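PDB 4OVJ: extracellular solute-binding protein family 1, which probably captures a solute outside the cell and delivers it to an ABC-type membrane importer, as other family 1 extracellular solute-binding proteins do. Local coordinates for residues N223-G228 with A390-K395; L238-Q241 with P245-P248; S338-L343 with L358-L363. One frame throughout, in Å; residues are numbered along the deposited sequence.

In the fold
Interaction 1 ties the end of helix 211-226 to the end of helix 377-392, about 28 Å from the centre of the chain. The loop it closes encloses both other contacts: interaction 2, within the loop between helix 233-236 and strand 256-260, and then interaction 3, between helices 337-345 and 350-365. The centres of interactions 1 and 2 are about 18 Å apart, their nearest atoms about 6 Å. Interaction 3 lies about 30 Å from interaction 2 and about 38 Å from interaction 1, centre to centre, beside strands 128-144 and 333-334 of the mixed sheet. Interaction 1 thus joins helices distant in sequence, interaction 2 closes a local loop, and interaction 3 pairs successive helices against the sheet.

Interaction 1 (N223-G228 with A390-K395); sequences NLRKEG and AVQYGK
Arg225 and Gln392 mark the closest approach of the two backbones, their CA atoms 8.2 Å apart, a spacing that one long side chain spans. Both helices end here in Schellman motifs: Gly228 N bonds to Arg225 O and Gly394 N to Val391 O, with each glycine at positive phi, and in the second helix the wider bond runs from Lys395 N to Ala390 O. From the last turn of helix 211-226, Arg225 points its CB toward the other helix; its chain then bends at chi3 (-61°) and brings the guanidinium up against the end of helix 377-392. Gln392 CG lies over one face of that group, offset toward its rim, with Arg225 NH1 3.5 Å from Gln392 CG. The Gln392 amide is turned steeply against the guanidinium, the two planes 74° apart. Val391 adds one methyl: its CG1 meets Arg225 NH2 obliquely at 3.9 Å. The polar link between the segments is a water at the guanidinium edge, in its plane, which accepts from Arg225 NE at 2.9 Å and donates to Gln392 O at 3.1 Å. The other end of the group is paired with acids, since Arg225 NH1 forms salt bridges with Asp181 and Glu183; Gln392 NE2 reaches the same two carboxylates through weak hydrogen bonds. Replacing Arg225 with a leucine would probably leave Asp181 and Glu183 without their cationic partner, break the water bridge to Gln392 O and strip Gln392 CG of the flat group beneath it. One arginine thereby combines apolar contact, a bridging water and salt bridges to two acids where the two helices end near each other: two helix C-termini, each closed by a Schellman motif, meet across Arg225 in the helical part of this solute-binding fold.

Interaction 2 (L238-Q241 with P245-P248); sequences LIKQ and PTDP
Thr246 inserts its side chain into the bend of residues 238-241, where its OG1 accepts a nearly straight hydrogen bond from Lys240 N (2.9 Å, N-H...O angle 177°). The hydroxyl stands between its own backbone N and carbonyl carbon (chi1 58°), which turns OG1 to that amide. Thr246 CB rests 3.3 Å from Leu238 O. Asp244 OD2 is a second hydrogen-bonding partner of the same hydroxyl. Packing is tightest beside it: Ile239 CD1 meets Pro248 CD at 3.4 Å, closer than usual for two carbons, with the side chains crossing at about a right angle. Asp247 is buried nearby, its carboxylate bonded to Met249 N, Ala243 N and Asn180 ND2. The solvent side is looser. Lys240 runs out extended past Thr246, its CE 4.0 Å from Thr246 CG2, and exposed Gln241 points its CB away; its backbone O lies 4.0 Å from Asp247 CB. The loop between helix 233-236 and strand 256-260 is thus closed by a threonine hydroxyl catching a main-chain amide six residues earlier in the chain, and is followed directly by an Asx turn, in which Asp247 OD1 accepts from Met249 N.

Interaction 3 (S338-L343 with L358-L363); sequences SVRTQL and LVNEAL
Arg340 and Asn360 run antiparallel and alongside each other between helices 337-345 and 350-365; the CA atoms of Arg340 and Asn360, the nearest pair between residues 338-343 and 358-363, are 9.0 Å apart. The arginine chain bends at chi3, turning the guanidinium so that it presents one side, NE and NH2, to the amide. Both nitrogens grip a single atom: Arg340 NE donates to Asn360 OD1 at 2.8 Å, and Arg340 NH2 donates to Asn360 OD1 at 3.0 Å. Sharing one acceptor bends both bonds, to 144° at NE and 135° at NH2. The oxygen sits at the guanidinium edge but somewhat out of its plane, and the amide is twisted by 63° against that plane, so the two flat groups meet neither stacked nor coplanar. The side chains of Arg340 and Leu363, the latter one turn further along helix 350-365, run towards each other from their two helices; Leu363 CD1 approaches Arg340 NH2, the same nitrogen that donates to Asn360 OD1, obliquely at 3.3 Å. The remaining nitrogen, Arg340 NH1, bonds to Pro334 O at the end of strand 333-334 and, weakly, to Val335 O just after it. Arg340 also touches Ile333, and Val359 of the second helix rests on that same residue, so both helices touch strand 333-334 through Ile333. The chemistry implies a buried cation served by neutral oxygens: the acceptors round the guanidinium are an amide oxygen and main-chain carbonyls, and their dipoles would probably stabilise the positive charge while fixing the guanidinium's rotation. In return, the arginine is likely to polarise the Asn360 carbonyl and hold its amide in one orientation, linking two successive helices to the edge of the sheet.

Interaction 1 (N223-G228 with A390-K395)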
# COMPACT_ATOMS: atom_id res chain seq x y z
N ASN A 223 24.84 2.15 -10.87
CA ASN A 223 25.15 2.35 -12.28
C ASN A 223 24.39 3.54 -12.86
O ASN A 223 24.95 4.34 -13.61
CB ASN A 223 24.92 1.07 -13.08
CG ASN A 223 26.00 0.03 -12.83
OD1 ASN A 223 27.12 0.33 -12.42
ND2 ASN A 223 25.67 -1.21 -13.10
N LEU A 224 23.13 3.70 -12.47
CA LEU A 224 22.35 4.86 -12.92
C LEU A 224 22.93 6.17 -12.38
O LEU A 224 22.96 7.17 -13.09
CB LEU A 224 20.89 4.71 -12.53
CG LEU A 224 20.11 3.56 -13.16
CD1 LEU A 224 18.74 3.44 -12.53
CD2 LEU A 224 20.01 3.78 -14.66
N ARG A 225 23.40 6.16 -11.14
CA ARG A 225 24.04 7.35 -10.56
C ARG A 225 25.31 7.72 -11.33
O ARG A 225 25.53 8.88 -11.66
CB ARG A 225 24.40 7.14 -9.10
CG ARG A 225 23.24 7.29 -8.15
CD ARG A 225 23.70 7.46 -6.72
NE ARG A 225 24.47 6.34 -6.24
CZ ARG A 225 23.98 5.18 -5.80
NH1 ARG A 225 22.67 4.95 -5.79
NH2 ARG A 225 24.80 4.24 -5.37
N LYS A 226 26.14 6.71 -11.59
CA LYS A 226 27.41 6.87 -12.32
C LYS A 226 27.21 7.57 -13.67
O LYS A 226 28.03 8.40 -14.08
CB LYS A 226 28.07 5.49 -12.53
CG LYS A 226 29.33 5.49 -13.39
CD LYS A 226 30.10 4.17 -13.27
CE LYS A 226 29.37 3.03 -13.96
NZ LYS A 226 30.18 1.77 -14.06
N GLU A 227 26.13 7.21 -14.35
CA GLU A 227 25.79 7.77 -15.66
C GLU A 227 25.04 9.10 -15.57
O GLU A 227 24.73 9.70 -16.61
CB GLU A 227 24.92 6.78 -16.44
CG GLU A 227 25.39 5.32 -16.44
CD GLU A 227 26.03 4.86 -17.73
OE1 GLU A 227 26.37 5.71 -18.59
OE2 GLU A 227 26.20 3.63 -17.88
N GLY A 228 24.72 9.57 -14.37
CA GLY A 228 24.06 10.86 -14.19
C GLY A 228 22.57 10.84 -14.49
O GLY A 228 21.94 11.88 -14.65
N ALA A 390 24.88 5.97 2.77
CA ALA A 390 26.35 5.76 2.80
C ALA A 390 26.90 5.25 1.48
O ALA A 390 27.96 5.69 1.03
CB ALA A 390 26.75 4.81 3.93
N VAL A 391 26.17 4.34 0.85
CA VAL A 391 26.54 3.83 -0.46
C VAL A 391 26.42 4.94 -1.52
O VAL A 391 27.30 5.09 -2.35
CB VAL A 391 25.69 2.60 -0.85
CG1 VAL A 391 25.95 2.19 -2.28
CG2 VAL A 391 26.00 1.46 0.11
N GLN A 392 25.34 5.72 -1.46
CA GLN A 392 25.11 6.82 -2.43
C GLN A 392 26.17 7.90 -2.31
O GLN A 392 26.56 8.53 -3.29
CB GLN A 392 23.74 7.45 -2.21
CG GLN A 392 22.57 6.60 -2.67
CD GLN A 392 21.22 7.06 -2.13
OE1 GLN A 392 21.14 7.82 -1.16
NE2 GLN A 392 20.16 6.57 -2.75
N TYR A 393 26.64 8.12 -1.08
CA TYR A 393 27.70 9.09 -0.81
C TYR A 393 29.09 8.58 -1.19
O TYR A 393 30.04 9.35 -1.23
CB TYR A 393 27.72 9.44 0.67
CG TYR A 393 26.68 10.42 1.18
CD1 TYR A 393 25.98 11.27 0.33
CD2 TYR A 393 26.47 10.54 2.54
CE1 TYR A 393 25.08 12.19 0.83
CE2 TYR A 393 25.57 11.45 3.05
CZ TYR A 393 24.88 12.28 2.19
OH TYR A 393 23.99 13.18 2.71
N GLY A 394 29.22 7.27 -1.42
CA GLY A 394 30.50 6.68 -1.76
C GLY A 394 31.34 6.39 -0.53
O GLY A 394 32.54 6.14 -0.64
N LYS A 395 30.72 6.41 0.65
CA LYS A 395 31.42 6.12 1.89
C LYS A 395 31.69 4.63 2.07
O LYS A 395 32.64 4.26 2.73
CB LYS A 395 30.63 6.66 3.08
CG LYS A 395 30.72 8.18 3.22
CD LYS A 395 30.01 8.67 4.48
CE LYS A 395 30.53 10.02 4.93
NZ LYS A 395 30.15 11.11 3.99
O HOH W 1 27.13 7.36 -6.14

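Interaction 2 (L238-Q241 with P245-P248)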
# COMPACT_ATOMS: atom_id res chain seq x y z
N LEU A 238 18.55 15.30 0.56
CA LEU A 238 17.70 16.45 0.89
C LEU A 238 16.21 16.13 0.84
O LEU A 238 15.40 16.89 1.33
CB LEU A 238 17.97 17.60 -0.09
CG LEU A 238 19.40 18.13 -0.16
CD1 LEU A 238 19.60 19.01 -1.39
CD2 LEU A 238 19.73 18.88 1.10
N ILE A 239 15.84 15.01 0.23
CA ILE A 239 14.43 14.72 0.05
C ILE A 239 13.79 14.31 1.37
O ILE A 239 14.16 13.29 1.95
CB ILE A 239 14.21 13.59 -0.96
CG1 ILE A 239 14.82 13.94 -2.31
CG2 ILE A 239 12.71 13.31 -1.13
CD1 ILE A 239 14.87 12.76 -3.27
N LYS A 240 12.80 15.07 1.82
CA LYS A 240 12.09 14.77 3.08
C LYS A 240 11.01 13.70 2.89
O LYS A 240 10.90 12.79 3.68
CB LYS A 240 11.48 16.04 3.65
CG LYS A 240 12.52 17.08 4.03
CD LYS A 240 11.85 18.35 4.56
CE LYS A 240 12.81 19.54 4.62
NZ LYS A 240 12.00 20.78 4.70
N GLN A 241 10.21 13.83 1.84
CA GLN A 241 9.14 12.88 1.54
C GLN A 241 8.82 13.01 0.07
O GLN A 241 9.01 14.06 -0.53
CB GLN A 241 7.89 13.21 2.38
CG GLN A 241 6.72 12.23 2.23
CD GLN A 241 6.93 10.93 2.98
OE1 GLN A 241 7.04 9.85 2.38
NE2 GLN A 241 7.00 11.02 4.31
N PRO A 245 8.19 19.68 -1.34
CA PRO A 245 9.00 20.59 -2.18
C PRO A 245 10.47 20.18 -2.39
O PRO A 245 11.06 20.59 -3.36
CB PRO A 245 8.94 21.91 -1.42
CG PRO A 245 7.64 21.86 -0.69
CD PRO A 245 7.47 20.42 -0.29
N THR A 246 11.03 19.36 -1.50
CA THR A 246 12.39 18.85 -1.65
C THR A 246 12.54 17.68 -2.64
O THR A 246 13.65 17.23 -2.89
CB THR A 246 12.95 18.38 -0.31
OG1 THR A 246 12.11 17.37 0.23
CG2 THR A 246 13.05 19.55 0.66
N ASP A 247 11.42 17.17 -3.15
CA ASP A 247 11.41 16.07 -4.12
C ASP A 247 11.84 16.64 -5.47
O ASP A 247 11.23 17.59 -5.96
CB ASP A 247 9.99 15.49 -4.18
CG ASP A 247 9.85 14.33 -5.15
OD1 ASP A 247 10.73 14.11 -6.03
OD2 ASP A 247 8.81 13.62 -5.03
N PRO A 248 12.91 16.09 -6.08
CA PRO A 248 13.35 16.66 -7.37
C PRO A 248 12.29 16.66 -8.46
O PRO A 248 12.37 17.47 -9.40
CB PRO A 248 14.52 15.78 -7.81
CG PRO A 248 14.80 14.84 -6.71
CD PRO A 248 13.80 15.01 -5.61

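Interaction 3 (S338-L343 with L358-L363)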
# COMPACT_ATOMS: atom_id res chain seq x y z
N SER A 338 -16.44 -2.68 -8.74
CA SER A 338 -17.69 -2.01 -9.13
C SER A 338 -17.69 -0.54 -8.67
O SER A 338 -18.11 0.34 -9.41
CB SER A 338 -18.93 -2.77 -8.65
OG SER A 338 -18.97 -2.88 -7.25
N VAL A 339 -17.17 -0.29 -7.46
CA VAL A 339 -17.09 1.07 -6.94
C VAL A 339 -16.11 1.88 -7.78
O VAL A 339 -16.40 3.01 -8.16
CB VAL A 339 -16.68 1.09 -5.45
CG1 VAL A 339 -16.33 2.49 -4.99
CG2 VAL A 339 -17.80 0.50 -4.61
N ARG A 340 -14.95 1.30 -8.09
CA ARG A 340 -13.99 2.00 -8.95
C ARG A 340 -14.62 2.37 -10.30
O ARG A 340 -14.46 3.51 -10.77
CB ARG A 340 -12.72 1.19 -9.16
CG ARG A 340 -11.85 1.09 -7.90
CD ARG A 340 -10.44 0.62 -8.20
NE ARG A 340 -10.42 -0.67 -8.87
CZ ARG A 340 -10.55 -1.85 -8.26
NH1 ARG A 340 -10.68 -1.94 -6.94
NH2 ARG A 340 -10.55 -2.94 -8.98
N THR A 341 -15.33 1.42 -10.90
CA THR A 341 -15.98 1.66 -12.21
C THR A 341 -16.96 2.83 -12.13
O THR A 341 -16.96 3.73 -12.98
CB THR A 341 -16.66 0.38 -12.74
OG1 THR A 341 -15.67 -0.63 -12.97
CG2 THR A 341 -17.38 0.65 -14.07
N GLN A 342 -17.80 2.82 -11.10
CA GLN A 342 -18.82 3.85 -10.94
C GLN A 342 -18.22 5.21 -10.58
O GLN A 342 -18.71 6.25 -11.03
CB GLN A 342 -19.88 3.38 -9.94
CG GLN A 342 -20.63 2.17 -10.47
CD GLN A 342 -21.68 1.63 -9.52
OE1 GLN A 342 -21.55 0.53 -8.97
NE2 GLN A 342 -22.75 2.40 -9.32
N LEU A 343 -17.14 5.22 -9.80
CA LEU A 343 -16.49 6.48 -9.45
C LEU A 343 -15.67 7.04 -10.64
O LEU A 343 -15.53 8.28 -10.77
CB LEU A 343 -15.61 6.34 -8.22
CG LEU A 343 -16.29 6.18 -6.86
CD1 LEU A 343 -15.22 5.97 -5.81
CD2 LEU A 343 -17.15 7.37 -6.46
N LEU A 358 -4.57 2.34 -13.21
CA LEU A 358 -3.32 1.67 -12.88
C LEU A 358 -3.59 0.51 -11.90
O LEU A 358 -3.07 -0.59 -12.08
CB LEU A 358 -2.33 2.67 -12.27
CG LEU A 358 -0.88 2.27 -11.96
CD1 LEU A 358 -0.76 1.42 -10.72
CD2 LEU A 358 -0.23 1.59 -13.16
N VAL A 359 -4.42 0.76 -10.89
CA VAL A 359 -4.70 -0.29 -9.91
C VAL A 359 -5.39 -1.47 -10.61
O VAL A 359 -5.07 -2.62 -10.34
CB VAL A 359 -5.50 0.23 -8.70
CG1 VAL A 359 -5.93 -0.90 -7.78
CG2 VAL A 359 -4.64 1.19 -7.88
N ASN A 360 -6.28 -1.22 -11.56
CA ASN A 360 -6.87 -2.32 -12.30
C ASN A 360 -5.83 -3.18 -13.03
O ASN A 360 -5.94 -4.39 -13.04
CB ASN A 360 -7.94 -1.81 -13.27
CG ASN A 360 -9.19 -1.31 -12.56
OD1 ASN A 360 -9.41 -1.58 -11.37
ND2 ASN A 360 -10.03 -0.57 -13.28
N GLU A 361 -4.80 -2.56 -13.59
CA GLU A 361 -3.70 -3.32 -14.18
C GLU A 361 -2.84 -4.02 -13.14
O GLU A 361 -2.42 -5.15 -13.35
CB GLU A 361 -2.87 -2.44 -15.10
CG GLU A 361 -3.66 -1.98 -16.30
CD GLU A 361 -4.23 -3.15 -17.09
OE1 GLU A 361 -3.47 -4.09 -17.42
OE2 GLU A 361 -5.46 -3.14 -17.35
N ALA A 362 -2.61 -3.36 -12.00
CA ALA A 362 -1.85 -3.97 -10.91
C ALA A 362 -2.51 -5.22 -10.40
O ALA A 362 -1.84 -6.20 -10.07
CB ALA A 362 -1.68 -2.98 -9.77
N LEU A 363 -3.83 -5.20 -10.30
CA LEU A 363 -4.56 -6.34 -9.76
C LEU A 363 -4.45 -7.59 -10.64
O LEU A 363 -4.59 -8.72 -10.14
CB LEU A 363 -6.02 -5.99 -9.55
CG LEU A 363 -6.26 -4.98 -8.43
CD1 LEU A 363 -7.68 -4.45 -8.51
CD2 LEU A 363 -5.99 -5.60 -7.08